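Septation protein imp2 (Schizosaccharomyces pombe, PDB 5C1F) is required for normal septation and takes part in disassembling the medial ring, with an F-BAR domain that binds membrane phospholipids. Local coordinates at residues 271-275 / 292-297; 68-74 / 254-259; 10-14 / 200-204. All blocks are in the same frame, centred on the assembly; numbering follows the deposited sequence.

Contact 1: residues 271-275 / 292-297; sequences TGIPQ and VELVQA
Four backbone hydrogen bonds join T271-Q275 to V292-A297 as a small two-stranded antiparallel ribbon in the extension that follows the helices of the F-BAR domain. The shortest runs from A297 N to T271 O (2.8 Å) and is almost straight, at 176°. I273 and V295 form a hydrogen-bonded pair, each amide donating to the other's carbonyl, and Q275 N continues the ladder by donating to E293 O over 2.9 Å.

I273 O has a second donor. The side chain of Q275 folds back on its own strand, with CG beside the backbone N and the chain bent at chi2 (-59°), which brings NE2 to 3.0 Å from I273 O with that oxygen in the plane of the amide. V295 N and Q275 NE2 approach the oxygen from opposite faces of its carbonyl plane. Held this way, the amide lies against V295, Q275 CD being 3.5 Å from V295 CG2, while Q275 CG passes E293 CG at 3.7 Å. With an alanine in place of Q275, I273 O would probably keep V295 N alone of these two donors, and the flank of V295 would lose its cover.

Apolar contacts complete the ribbon. I273 CG1 meets A297 CB at 4.0 Å, and both residues also pack on the second subunit, against its W13 and N10 respectively. On the face shared by P274 and L294, L294 CD2 touches P274 CA (3.7 Å). Beyond the last rung, V292 CG1 closes on the proline ring, 3.6 Å from P274 CB.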
ATOM      1  N   THR A 271       7.104   9.942 -49.969  1.00 37.88           N
ATOM      2  CA  THR A 271       8.181   9.054 -50.394  1.00 37.88           C
ATOM      3  C   THR A 271       8.925   9.642 -51.584  1.00 38.12           C
ATOM      4  O   THR A 271       9.851   9.034 -52.117  1.00 40.31           O
ATOM      5  CB  THR A 271       7.651   7.656 -50.774  1.00 36.39           C
ATOM      6  OG1 THR A 271       6.742   7.767 -51.876  1.00 41.02           O
ATOM      7  CG2 THR A 271       6.938   7.018 -49.592  1.00 32.82           C
ATOM      8  N   GLY A 272       8.513  10.833 -51.997  1.00 38.03           N
ATOM      9  CA  GLY A 272       9.098  11.474 -53.157  1.00 39.99           C
ATOM     10  C   GLY A 272      10.031  12.618 -52.813  1.00 39.04           C
ATOM     11  O   GLY A 272       9.634  13.582 -52.157  1.00 33.20           O
ATOM     12  N   ILE A 273      11.277  12.503 -53.263  1.00 36.98           N
ATOM     13  CA  ILE A 273      12.276  13.541 -53.061  1.00 37.00           C
ATOM     14  C   ILE A 273      12.076  14.677 -54.059  1.00 43.04           C
ATOM     15  O   ILE A 273      12.093  14.454 -55.271  1.00 44.45           O
ATOM     16  CB  ILE A 273      13.709  12.989 -53.208  1.00 36.82           C
ATOM     17  CG1 ILE A 273      13.878  11.707 -52.392  1.00 34.50           C
ATOM     18  CG2 ILE A 273      14.732  14.037 -52.794  1.00 37.47           C
ATOM     19  CD1 ILE A 273      15.235  11.059 -52.554  1.00 36.61           C
ATOM     20  N   PRO A 274      11.873  15.902 -53.550  1.00 47.70           N
ATOM     21  CA  PRO A 274      11.744  17.072 -54.425  1.00 34.22           C
ATOM     22  C   PRO A 274      13.023  17.344 -55.214  1.00 41.20           C
ATOM     23  O   PRO A 274      14.112  17.356 -54.642  1.00 39.15           O
ATOM     24  CB  PRO A 274      11.441  18.216 -53.448  1.00 36.81           C
ATOM     25  CG  PRO A 274      11.883  17.726 -52.117  1.00 41.03           C
ATOM     26  CD  PRO A 274      11.686  16.244 -52.131  1.00 39.73           C
ATOM     27  N   GLN A 275      12.880  17.548 -56.520  1.00 41.26           N
ATOM     28  CA  GLN A 275      14.015  17.823 -57.392  1.00 42.98           C
ATOM     29  C   GLN A 275      14.191  19.323 -57.574  1.00 44.33           C
ATOM     30  O   GLN A 275      13.207  20.061 -57.630  1.00 41.42           O
ATOM     31  CB  GLN A 275      13.829  17.145 -58.753  1.00 44.54           C
ATOM     32  CG  GLN A 275      13.659  15.639 -58.670  1.00 48.35           C
ATOM     33  CD  GLN A 275      14.844  14.957 -58.019  1.00 51.20           C
ATOM     34  OE1 GLN A 275      15.944  14.939 -58.572  1.00 59.27           O
ATOM     35  NE2 GLN A 275      14.628  14.395 -56.835  1.00 46.11           N
ATOM     36  N   VAL A 292       6.597  20.649 -58.446  1.00 76.28           N
ATOM     37  CA  VAL A 292       7.811  20.034 -57.932  1.00 71.90           C
ATOM     38  C   VAL A 292       7.942  18.599 -58.429  1.00 66.82           C
ATOM     39  O   VAL A 292       7.143  17.729 -58.075  1.00 69.79           O
ATOM     40  CB  VAL A 292       7.846  20.047 -56.390  1.00 70.52           C
ATOM     41  CG1 VAL A 292       9.131  19.422 -55.886  1.00 68.76           C
ATOM     42  CG2 VAL A 292       7.707  21.470 -55.869  1.00 71.29           C
ATOM     43  N   GLU A 293       8.944  18.372 -59.272  1.00 58.49           N
ATOM     44  CA  GLU A 293       9.273  17.037 -59.748  1.00 52.23           C
ATOM     45  C   GLU A 293       9.676  16.166 -58.565  1.00 47.77           C
ATOM     46  O   GLU A 293      10.408  16.614 -57.684  1.00 45.14           O
ATOM     47  CB  GLU A 293      10.398  17.103 -60.786  1.00 59.26           C
ATOM     48  CG  GLU A 293      10.995  15.761 -61.183  1.00 65.96           C
ATOM     49  CD  GLU A 293      10.377  15.191 -62.445  1.00 73.84           C
ATOM     50  OE1 GLU A 293       9.378  15.760 -62.935  1.00 77.13           O
ATOM     51  OE2 GLU A 293      10.898  14.175 -62.952  1.00 75.19           O
ATOM     52  N   LEU A 294       9.187  14.932 -58.537  1.00 40.30           N
ATOM     53  CA  LEU A 294       9.511  14.022 -57.447  1.00 38.70           C
ATOM     54  C   LEU A 294      10.189  12.754 -57.956  1.00 39.13           C
ATOM     55  O   LEU A 294       9.730  12.133 -58.913  1.00 40.94           O
ATOM     56  CB  LEU A 294       8.251  13.657 -56.658  1.00 42.17           C
ATOM     57  CG  LEU A 294       7.495  14.801 -55.976  1.00 44.41           C
ATOM     58  CD1 LEU A 294       6.315  14.264 -55.174  1.00 38.05           C
ATOM     59  CD2 LEU A 294       8.434  15.609 -55.093  1.00 40.67           C
ATOM     60  N   VAL A 295      11.294  12.387 -57.316  1.00 38.09           N
ATOM     61  CA  VAL A 295      11.938  11.104 -57.562  1.00 48.21           C
ATOM     62  C   VAL A 295      11.819  10.240 -56.313  1.00 50.10           C
ATOM     63  O   VAL A 295      12.245  10.647 -55.232  1.00 52.52           O
ATOM     64  CB  VAL A 295      13.422  11.264 -57.944  1.00 51.19           C
ATOM     65  CG1 VAL A 295      14.116   9.910 -57.957  1.00 39.73           C
ATOM     66  CG2 VAL A 295      13.553  11.955 -59.295  1.00 40.71           C
ATOM     67  N   GLN A 296      11.230   9.058 -56.466  1.00 50.09           N
ATOM     68  CA  GLN A 296      10.969   8.165 -55.338  1.00 47.65           C
ATOM     69  C   GLN A 296      12.245   7.784 -54.589  1.00 44.33           C
ATOM     70  O   GLN A 296      13.222   7.336 -55.192  1.00 50.47           O
ATOM     71  CB  GLN A 296      10.248   6.901 -55.819  1.00 51.76           C
ATOM     72  CG  GLN A 296       9.871   5.932 -54.703  1.00 56.54           C
ATOM     73  CD  GLN A 296       9.087   4.732 -55.206  1.00 65.59           C
ATOM     74  OE1 GLN A 296       8.734   4.652 -56.384  1.00 70.03           O
ATOM     75  NE2 GLN A 296       8.812   3.789 -54.313  1.00 68.96           N
ATOM     76  N   ALA A 297      12.226   7.975 -53.273  1.00 43.15           N
ATOM     77  CA  ALA A 297      13.351   7.612 -52.417  1.00 40.81           C
ATOM     78  C   ALA A 297      13.581   6.103 -52.441  1.00 45.40           C
ATOM     79  O   ALA A 297      12.630   5.322 -52.489  1.00 46.90           O
ATOM     80  CB  ALA A 297      13.113   8.091 -50.996  1.00 32.29           C
TER

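Contact 2: residues 68-74 / 254-259; sequences TGCLKES and CSVSQD
G69 and D259 bring their CA atoms to 5.1 Å from each other where the first turn of the long F-BAR helix 69-155 meets the first turn of helix 256-267, and the disulfide C70-C254 locks the junction. G69 has a positive phi, and a side chain at this position would run into D259 OD1. S255 is the N-cap of the second helix: its OG accepts from Q258 N and is also the acceptor of the S257 hydroxyl.

The carboxylate of D259 grips two successive amides of the first helix. Its OD1 accepts from C70 N at 2.6 Å and its OD2 from L71 N at 3.0 Å, each through the syn lone pair, so the carboxylate is pinned by both oxygens. OD2 is shared with R219 of the second subunit in a salt bridge. The guanidinium and the positive end of the helix would both be expected to stabilise the negative charge. R219 of that subunit also bonds T68 OG1, and a water lying near this hydroxyl donates to D259 O (3.0 Å).

C70 SG lies between its backbone N and carbonyl carbon (chi1 67°), whereas C254 SG stands anti to its own N (chi1 -175°). The two sulfurs are bonded at 2.0 Å with a torsion of 83° about the S-S bond, close to the relaxed value for a disulfide. C254 O receives K223 NZ of the second subunit, so the covalent link also borders the dimer interface. S74 OG, bonded to N250 OD1, lies 4.0 Å from C254 CB.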
ATOM      1  N   THR A  68       2.117   5.829 -29.773  1.00 20.94           N
ATOM      2  CA  THR A  68       1.513   5.026 -30.837  1.00 21.42           C
ATOM      3  C   THR A  68       1.841   3.543 -30.678  1.00 21.26           C
ATOM      4  O   THR A  68       2.661   3.170 -29.838  1.00 22.99           O
ATOM      5  CB  THR A  68       1.986   5.482 -32.242  1.00 21.97           C
ATOM      6  OG1 THR A  68       3.374   5.164 -32.410  1.00 21.79           O
ATOM      7  CG2 THR A  68       1.786   6.983 -32.433  1.00 22.29           C
ATOM      8  N   GLY A  69       1.195   2.706 -31.485  1.00 21.86           N
ATOM      9  CA  GLY A  69       1.543   1.299 -31.588  1.00 22.06           C
ATOM     10  C   GLY A  69       1.297   0.471 -30.345  1.00 29.68           C
ATOM     11  O   GLY A  69       0.427   0.784 -29.534  1.00 30.77           O
ATOM     12  N   CYS A  70       2.073  -0.597 -30.192  1.00 26.17           N
ATOM     13  CA  CYS A  70       1.904  -1.480 -29.048  1.00 21.49           C
ATOM     14  C   CYS A  70       2.472  -0.845 -27.779  1.00 25.00           C
ATOM     15  O   CYS A  70       2.104  -1.227 -26.669  1.00 20.25           O
ATOM     16  CB  CYS A  70       2.554  -2.846 -29.314  1.00 22.14           C
ATOM     17  SG  CYS A  70       4.363  -2.858 -29.460  1.00 36.19           S
ATOM     18  N   LEU A  71       3.363   0.130 -27.943  1.00 25.54           N
ATOM     19  CA  LEU A  71       3.926   0.835 -26.796  1.00 27.82           C
ATOM     20  C   LEU A  71       2.839   1.638 -26.079  1.00 27.91           C
ATOM     21  O   LEU A  71       2.798   1.678 -24.849  1.00 26.52           O
ATOM     22  CB  LEU A  71       5.077   1.748 -27.225  1.00 28.89           C
ATOM     23  CG  LEU A  71       5.827   2.500 -26.119  1.00 29.39           C
ATOM     24  CD1 LEU A  71       6.343   1.546 -25.048  1.00 21.03           C
ATOM     25  CD2 LEU A  71       6.974   3.313 -26.703  1.00 28.41           C
ATOM     26  N   LYS A  72       1.956   2.269 -26.852  1.00 21.67           N
ATOM     27  CA  LYS A  72       0.806   2.964 -26.282  1.00 22.32           C
ATOM     28  C   LYS A  72      -0.109   1.972 -25.566  1.00 26.12           C
ATOM     29  O   LYS A  72      -0.639   2.264 -24.494  1.00 28.33           O
ATOM     30  CB  LYS A  72       0.026   3.714 -27.364  1.00 28.15           C
ATOM     31  CG  LYS A  72      -1.142   4.533 -26.822  1.00 31.59           C
ATOM     32  CD  LYS A  72      -1.971   5.147 -27.945  1.00 35.70           C
ATOM     33  CE  LYS A  72      -3.151   5.947 -27.395  1.00 39.97           C
ATOM     34  NZ  LYS A  72      -3.938   6.618 -28.476  1.00 39.54           N
ATOM     35  N   GLU A  73      -0.284   0.797 -26.161  1.00 22.81           N
ATOM     36  CA  GLU A  73      -1.109  -0.246 -25.563  1.00 27.74           C
ATOM     37  C   GLU A  73      -0.526  -0.708 -24.235  1.00 27.51           C
ATOM     38  O   GLU A  73      -1.256  -0.932 -23.271  1.00 30.02           O
ATOM     39  CB  GLU A  73      -1.256  -1.435 -26.514  1.00 30.19           C
ATOM     40  CG  GLU A  73      -2.108  -1.135 -27.739  1.00 43.63           C
ATOM     41  CD  GLU A  73      -2.228  -2.318 -28.685  1.00 53.70           C
ATOM     42  OE1 GLU A  73      -1.492  -3.312 -28.501  1.00 57.62           O
ATOM     43  OE2 GLU A  73      -3.062  -2.252 -29.614  1.00 52.12           O
ATOM     44  N   SER A  74       0.795  -0.843 -24.191  1.00 24.24           N
ATOM     45  CA  SER A  74       1.481  -1.269 -22.980  1.00 23.76           C
ATOM     46  C   SER A  74       1.256  -0.293 -21.831  1.00 25.43           C
ATOM     47  O   SER A  74       1.056  -0.704 -20.690  1.00 20.81           O
ATOM     48  CB  SER A  74       2.977  -1.430 -23.244  1.00 28.81           C
ATOM     49  OG  SER A  74       3.213  -2.499 -24.145  1.00 32.58           O
ATOM     50  N   CYS A 254       5.302  -6.843 -27.338  1.00 28.06           N
ATOM     51  CA  CYS A 254       5.384  -5.535 -27.976  1.00 24.85           C
ATOM     52  C   CYS A 254       6.669  -5.392 -28.789  1.00 27.78           C
ATOM     53  O   CYS A 254       7.745  -5.179 -28.236  1.00 29.15           O
ATOM     54  CB  CYS A 254       5.291  -4.426 -26.928  1.00 22.30           C
ATOM     55  SG  CYS A 254       5.232  -2.765 -27.621  1.00 26.16           S
ATOM     56  N   SER A 255       6.546  -5.514 -30.107  1.00 25.59           N
ATOM     57  CA  SER A 255       7.695  -5.418 -30.998  1.00 26.25           C
ATOM     58  C   SER A 255       8.024  -3.968 -31.328  1.00 25.90           C
ATOM     59  O   SER A 255       7.185  -3.237 -31.850  1.00 31.05           O
ATOM     60  CB  SER A 255       7.440  -6.202 -32.288  1.00 23.35           C
ATOM     61  OG  SER A 255       8.458  -5.951 -33.244  1.00 27.63           O
ATOM     62  N   VAL A 256       9.251  -3.557 -31.023  1.00 25.14           N
ATOM     63  CA  VAL A 256       9.689  -2.203 -31.330  1.00 26.07           C
ATOM     64  C   VAL A 256       9.755  -1.993 -32.845  1.00 26.28           C
ATOM     65  O   VAL A 256       9.286  -0.974 -33.354  1.00 28.08           O
ATOM     66  CB  VAL A 256      11.064  -1.891 -30.690  1.00 27.65           C
ATOM     67  CG1 VAL A 256      11.660  -0.619 -31.279  1.00 25.80           C
ATOM     68  CG2 VAL A 256      10.931  -1.769 -29.174  1.00 20.18           C
ATOM     69  N   SER A 257      10.313  -2.963 -33.563  1.00 21.60           N
ATOM     70  CA  SER A 257      10.434  -2.856 -35.015  1.00 30.00           C
ATOM     71  C   SER A 257       9.066  -2.758 -35.694  1.00 32.09           C
ATOM     72  O   SER A 257       8.906  -2.026 -36.671  1.00 28.59           O
ATOM     73  CB  SER A 257      11.219  -4.042 -35.581  1.00 30.68           C
ATOM     74  OG  SER A 257      10.620  -5.275 -35.227  1.00 36.91           O
ATOM     75  N   GLN A 258       8.078  -3.482 -35.174  1.00 31.91           N
ATOM     76  CA  GLN A 258       6.728  -3.406 -35.726  1.00 28.60           C
ATOM     77  C   GLN A 258       6.116  -2.032 -35.442  1.00 30.10           C
ATOM     78  O   GLN A 258       5.435  -1.461 -36.292  1.00 38.59           O
ATOM     79  CB  GLN A 258       5.840  -4.521 -35.162  1.00 28.12           C
ATOM     80  CG  GLN A 258       4.409  -4.539 -35.711  1.00 32.43           C
ATOM     81  CD  GLN A 258       4.345  -4.798 -37.212  1.00 42.12           C
ATOM     82  OE1 GLN A 258       5.228  -5.438 -37.784  1.00 46.82           O
ATOM     83  NE2 GLN A 258       3.294  -4.299 -37.855  1.00 38.01           N
ATOM     84  N   ASP A 259       6.376  -1.506 -34.250  1.00 24.59           N
ATOM     85  CA  ASP A 259       5.911  -0.176 -33.869  1.00 22.19           C
ATOM     86  C   ASP A 259       6.507   0.917 -34.757  1.00 24.12           C
ATOM     87  O   ASP A 259       5.818   1.869 -35.129  1.00 24.77           O
ATOM     88  CB  ASP A 259       6.255   0.107 -32.404  1.00 23.38           C
ATOM     89  CG  ASP A 259       5.063  -0.059 -31.482  1.00 29.85           C
ATOM     90  OD1 ASP A 259       4.056  -0.672 -31.904  1.00 25.76           O
ATOM     91  OD2 ASP A 259       5.137   0.424 -30.329  1.00 27.58           O
TER
HETATM   92  O   HOH W   1       3.565   2.979 -33.558  1.00 19.35           O

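Contact 3: residues 10-14 / 200-204; sequences NYFWG and WTNEW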
ATOM      1  N   ASN A  10      -8.436 -26.847  39.958  1.00 42.33           N
ATOM      2  CA  ASN A  10      -7.590 -27.330  41.043  1.00 47.94           C
ATOM      3  C   ASN A  10      -6.503 -26.354  41.471  1.00 47.31           C
ATOM      4  O   ASN A  10      -5.765 -26.622  42.417  1.00 47.43           O
ATOM      5  CB  ASN A  10      -6.939 -28.658  40.648  1.00 51.88           C
ATOM      6  CG  ASN A  10      -7.950 -29.766  40.453  1.00 55.86           C
ATOM      7  OD1 ASN A  10      -9.046 -29.724  41.011  1.00 58.51           O
ATOM      8  ND2 ASN A  10      -7.585 -30.770  39.664  1.00 54.85           N
ATOM      9  N   TYR A  11      -6.396 -25.225  40.780  1.00 45.85           N
ATOM     10  CA  TYR A  11      -5.263 -24.339  41.009  1.00 47.25           C
ATOM     11  C   TYR A  11      -5.650 -22.880  41.215  1.00 47.43           C
ATOM     12  O   TYR A  11      -4.795 -21.996  41.154  1.00 49.72           O
ATOM     13  CB  TYR A  11      -4.271 -24.456  39.846  1.00 42.80           C
ATOM     14  CG  TYR A  11      -3.484 -25.750  39.862  1.00 44.91           C
ATOM     15  CD1 TYR A  11      -4.028 -26.923  39.354  1.00 47.26           C
ATOM     16  CD2 TYR A  11      -2.201 -25.798  40.391  1.00 45.32           C
ATOM     17  CE1 TYR A  11      -3.316 -28.109  39.374  1.00 49.75           C
ATOM     18  CE2 TYR A  11      -1.481 -26.980  40.412  1.00 47.77           C
ATOM     19  CZ  TYR A  11      -2.043 -28.132  39.902  1.00 49.08           C
ATOM     20  OH  TYR A  11      -1.333 -29.312  39.918  1.00 51.54           O
ATOM     21  N   PHE A  12      -6.928 -22.620  41.475  1.00 44.48           N
ATOM     22  CA  PHE A  12      -7.353 -21.253  41.745  1.00 43.41           C
ATOM     23  C   PHE A  12      -8.251 -21.164  42.966  1.00 46.10           C
ATOM     24  O   PHE A  12      -9.386 -20.696  42.891  1.00 48.45           O
ATOM     25  CB  PHE A  12      -8.043 -20.657  40.521  1.00 35.74           C
ATOM     26  CG  PHE A  12      -7.081 -20.214  39.462  1.00 46.48           C
ATOM     27  CD1 PHE A  12      -6.441 -18.988  39.563  1.00 43.06           C
ATOM     28  CD2 PHE A  12      -6.792 -21.030  38.383  1.00 45.37           C
ATOM     29  CE1 PHE A  12      -5.542 -18.579  38.596  1.00 44.34           C
ATOM     30  CE2 PHE A  12      -5.894 -20.625  37.412  1.00 46.41           C
ATOM     31  CZ  PHE A  12      -5.268 -19.397  37.519  1.00 44.97           C
ATOM     32  N   TRP A  13      -7.716 -21.612  44.095  1.00 46.47           N
ATOM     33  CA  TRP A  13      -8.404 -21.500  45.369  1.00 50.75           C
ATOM     34  C   TRP A  13      -7.673 -20.502  46.260  1.00 54.37           C
ATOM     35  O   TRP A  13      -7.456 -19.356  45.865  1.00 52.87           O
ATOM     36  CB  TRP A  13      -8.513 -22.871  46.042  1.00 47.13           C
ATOM     37  CG  TRP A  13      -9.330 -23.841  45.241  1.00 43.14           C
ATOM     38  CD1 TRP A  13      -8.870 -24.737  44.322  1.00 44.66           C
ATOM     39  CD2 TRP A  13     -10.754 -23.994  45.274  1.00 44.81           C
ATOM     40  NE1 TRP A  13      -9.918 -25.447  43.787  1.00 40.01           N
ATOM     41  CE2 TRP A  13     -11.085 -25.009  44.354  1.00 45.74           C
ATOM     42  CE3 TRP A  13     -11.780 -23.377  45.995  1.00 42.96           C
ATOM     43  CZ2 TRP A  13     -12.398 -25.418  44.136  1.00 46.99           C
ATOM     44  CZ3 TRP A  13     -13.082 -23.784  45.778  1.00 44.11           C
ATOM     45  CH2 TRP A  13     -13.381 -24.795  44.855  1.00 47.46           C
ATOM     46  N   GLY A  14      -7.284 -20.940  47.453  1.00 56.20           N
ATOM     47  CA  GLY A  14      -6.634 -20.059  48.406  1.00 50.94           C
ATOM     48  C   GLY A  14      -7.510 -19.831  49.619  1.00 52.84           C
ATOM     49  O   GLY A  14      -8.735 -19.933  49.532  1.00 48.95           O
ATOM     50  N   TRP A 200     -20.552 -23.611  47.388  1.00 47.35           N
ATOM     51  CA  TRP A 200     -19.515 -22.743  46.845  1.00 43.35           C
ATOM     52  C   TRP A 200     -18.434 -23.528  46.108  1.00 40.24           C
ATOM     53  O   TRP A 200     -18.013 -23.143  45.018  1.00 39.66           O
ATOM     54  CB  TRP A 200     -18.877 -21.913  47.959  1.00 43.99           C
ATOM     55  CG  TRP A 200     -17.580 -21.301  47.543  1.00 43.34           C
ATOM     56  CD1 TRP A 200     -16.332 -21.668  47.951  1.00 40.90           C
ATOM     57  CD2 TRP A 200     -17.401 -20.230  46.611  1.00 44.13           C
ATOM     58  NE1 TRP A 200     -15.386 -20.881  47.341  1.00 44.99           N
ATOM     59  CE2 TRP A 200     -16.017 -19.991  46.512  1.00 44.25           C
ATOM     60  CE3 TRP A 200     -18.278 -19.446  45.856  1.00 48.14           C
ATOM     61  CZ2 TRP A 200     -15.489 -18.999  45.688  1.00 46.98           C
ATOM     62  CZ3 TRP A 200     -17.752 -18.463  45.039  1.00 49.80           C
ATOM     63  CH2 TRP A 200     -16.370 -18.248  44.962  1.00 48.46           C
ATOM     64  N   THR A 201     -17.986 -24.620  46.716  1.00 41.47           N
ATOM     65  CA  THR A 201     -16.959 -25.475  46.130  1.00 43.79           C
ATOM     66  C   THR A 201     -17.389 -26.009  44.767  1.00 48.19           C
ATOM     67  O   THR A 201     -16.606 -26.008  43.815  1.00 49.97           O
ATOM     68  CB  THR A 201     -16.618 -26.658  47.061  1.00 45.95           C
ATOM     69  OG1 THR A 201     -15.980 -26.167  48.248  1.00 49.20           O
ATOM     70  CG2 THR A 201     -15.691 -27.645  46.369  1.00 47.74           C
ATOM     71  N   ASN A 202     -18.639 -26.449  44.673  1.00 49.25           N
ATOM     72  CA  ASN A 202     -19.169 -26.974  43.419  1.00 52.88           C
ATOM     73  C   ASN A 202     -19.352 -25.897  42.358  1.00 45.90           C
ATOM     74  O   ASN A 202     -19.084 -26.122  41.180  1.00 42.15           O
ATOM     75  CB  ASN A 202     -20.501 -27.683  43.660  1.00 61.21           C
ATOM     76  CG  ASN A 202     -20.326 -29.152  43.988  1.00 66.54           C
ATOM     77  OD1 ASN A 202     -19.440 -29.816  43.451  1.00 74.39           O
ATOM     78  ND2 ASN A 202     -21.172 -29.667  44.874  1.00 60.12           N
ATOM     79  N   GLU A 203     -19.812 -24.725  42.784  1.00 39.75           N
ATOM     80  CA  GLU A 203     -20.129 -23.648  41.857  1.00 42.33           C
ATOM     81  C   GLU A 203     -18.866 -23.001  41.302  1.00 41.62           C
ATOM     82  O   GLU A 203     -18.795 -22.675  40.118  1.00 42.37           O
ATOM     83  CB  GLU A 203     -21.005 -22.598  42.540  1.00 48.24           C
ATOM     84  CG  GLU A 203     -22.116 -22.065  41.658  1.00 58.04           C
ATOM     85  CD  GLU A 203     -23.048 -23.161  41.177  1.00 64.10           C
ATOM     86  OE1 GLU A 203     -23.517 -23.958  42.017  1.00 66.47           O
ATOM     87  OE2 GLU A 203     -23.303 -23.230  39.955  1.00 67.24           O
ATOM     88  N   TRP A 204     -17.867 -22.818  42.161  1.00 38.44           N
ATOM     89  CA  TRP A 204     -16.608 -22.229  41.731  1.00 35.92           C
ATOM     90  C   TRP A 204     -15.862 -23.185  40.815  1.00 41.39           C
ATOM     91  O   TRP A 204     -15.164 -22.756  39.896  1.00 40.69           O
ATOM     92  CB  TRP A 204     -15.736 -21.851  42.929  1.00 39.84           C
ATOM     93  CG  TRP A 204     -14.424 -21.240  42.533  1.00 40.39           C
ATOM     94  CD1 TRP A 204     -13.178 -21.712  42.827  1.00 38.19           C
ATOM     95  CD2 TRP A 204     -14.229 -20.051  41.757  1.00 38.82           C
ATOM     96  NE1 TRP A 204     -12.221 -20.886  42.291  1.00 37.98           N
ATOM     97  CE2 TRP A 204     -12.840 -19.857  41.631  1.00 40.97           C
ATOM     98  CE3 TRP A 204     -15.094 -19.126  41.163  1.00 37.27           C
ATOM     99  CZ2 TRP A 204     -12.296 -18.783  40.930  1.00 43.89           C
ATOM    100  CZ3 TRP A 204     -14.552 -18.058  40.470  1.00 38.73           C
ATOM    101  CH2 TRP A 204     -13.167 -17.897  40.358  1.00 39.08           C
TER
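F12 turns its carbonyl, not its ring, toward helix 162-252. Its O accepts a hydrogen bond from W204 NE1 at 2.9 Å, with an angle of 160° at the hydrogen, and lies near the plane of the indole. The phenyl ring leads away to an edge-to-face meeting with F8 and to L23 of helix 18-59, so the N-terminal segment is bound to the F-BAR helical bundle by both backbone and side chain.

W13 supplies the aromatic surface. W204 CD1 sits over one face of its six-membered ring, 3.6 Å from W13 CZ3, in a T-shaped pair with planes 76° apart. At the rim of the same ring, W13 CH2 reaches T201 O edge-on at 3.6 Å and T201 CG2 at 4.0 Å, while CZ3 approaches W200 NE1. The other end of the indole is fixed by a bond from W13 NE1 to S9 O. W204 holds CG anti to its backbone N (chi1 180°), directing the five-membered ring across to the N-terminal segment, and W200 CZ2 lies over a face of that indole at 3.9 Å from its plane. The second subunit packs on W13 and T201 with its G272 and I273.

Neighbouring atoms of one indole edge thus do two jobs, NE1 satisfying a carbonyl and CD1 meeting an aromatic face, which together should restrain rotation of W204.

From the N terminus the chain opens contact 3 at 10-14, then contact 2 at 68-74; helix 162-252 closes contact 3 at 200-204 before 254-259 closes contact 2, so these two loops cross. Contact 3 ties the N-terminal segment to the helical bundle, whereas contact 2, about 79 Å away between centres, joins the starts of helices 69-155 and 256-267. Contact 1 follows in series, closing a short loop of 16 residues in the C-terminal extension. Within one chain the centres of contacts 1 and 3 lie about 108 Å apart, yet across the dimer they meet: the 271-275 segment of each subunit packs on the contact 3 region of its partner.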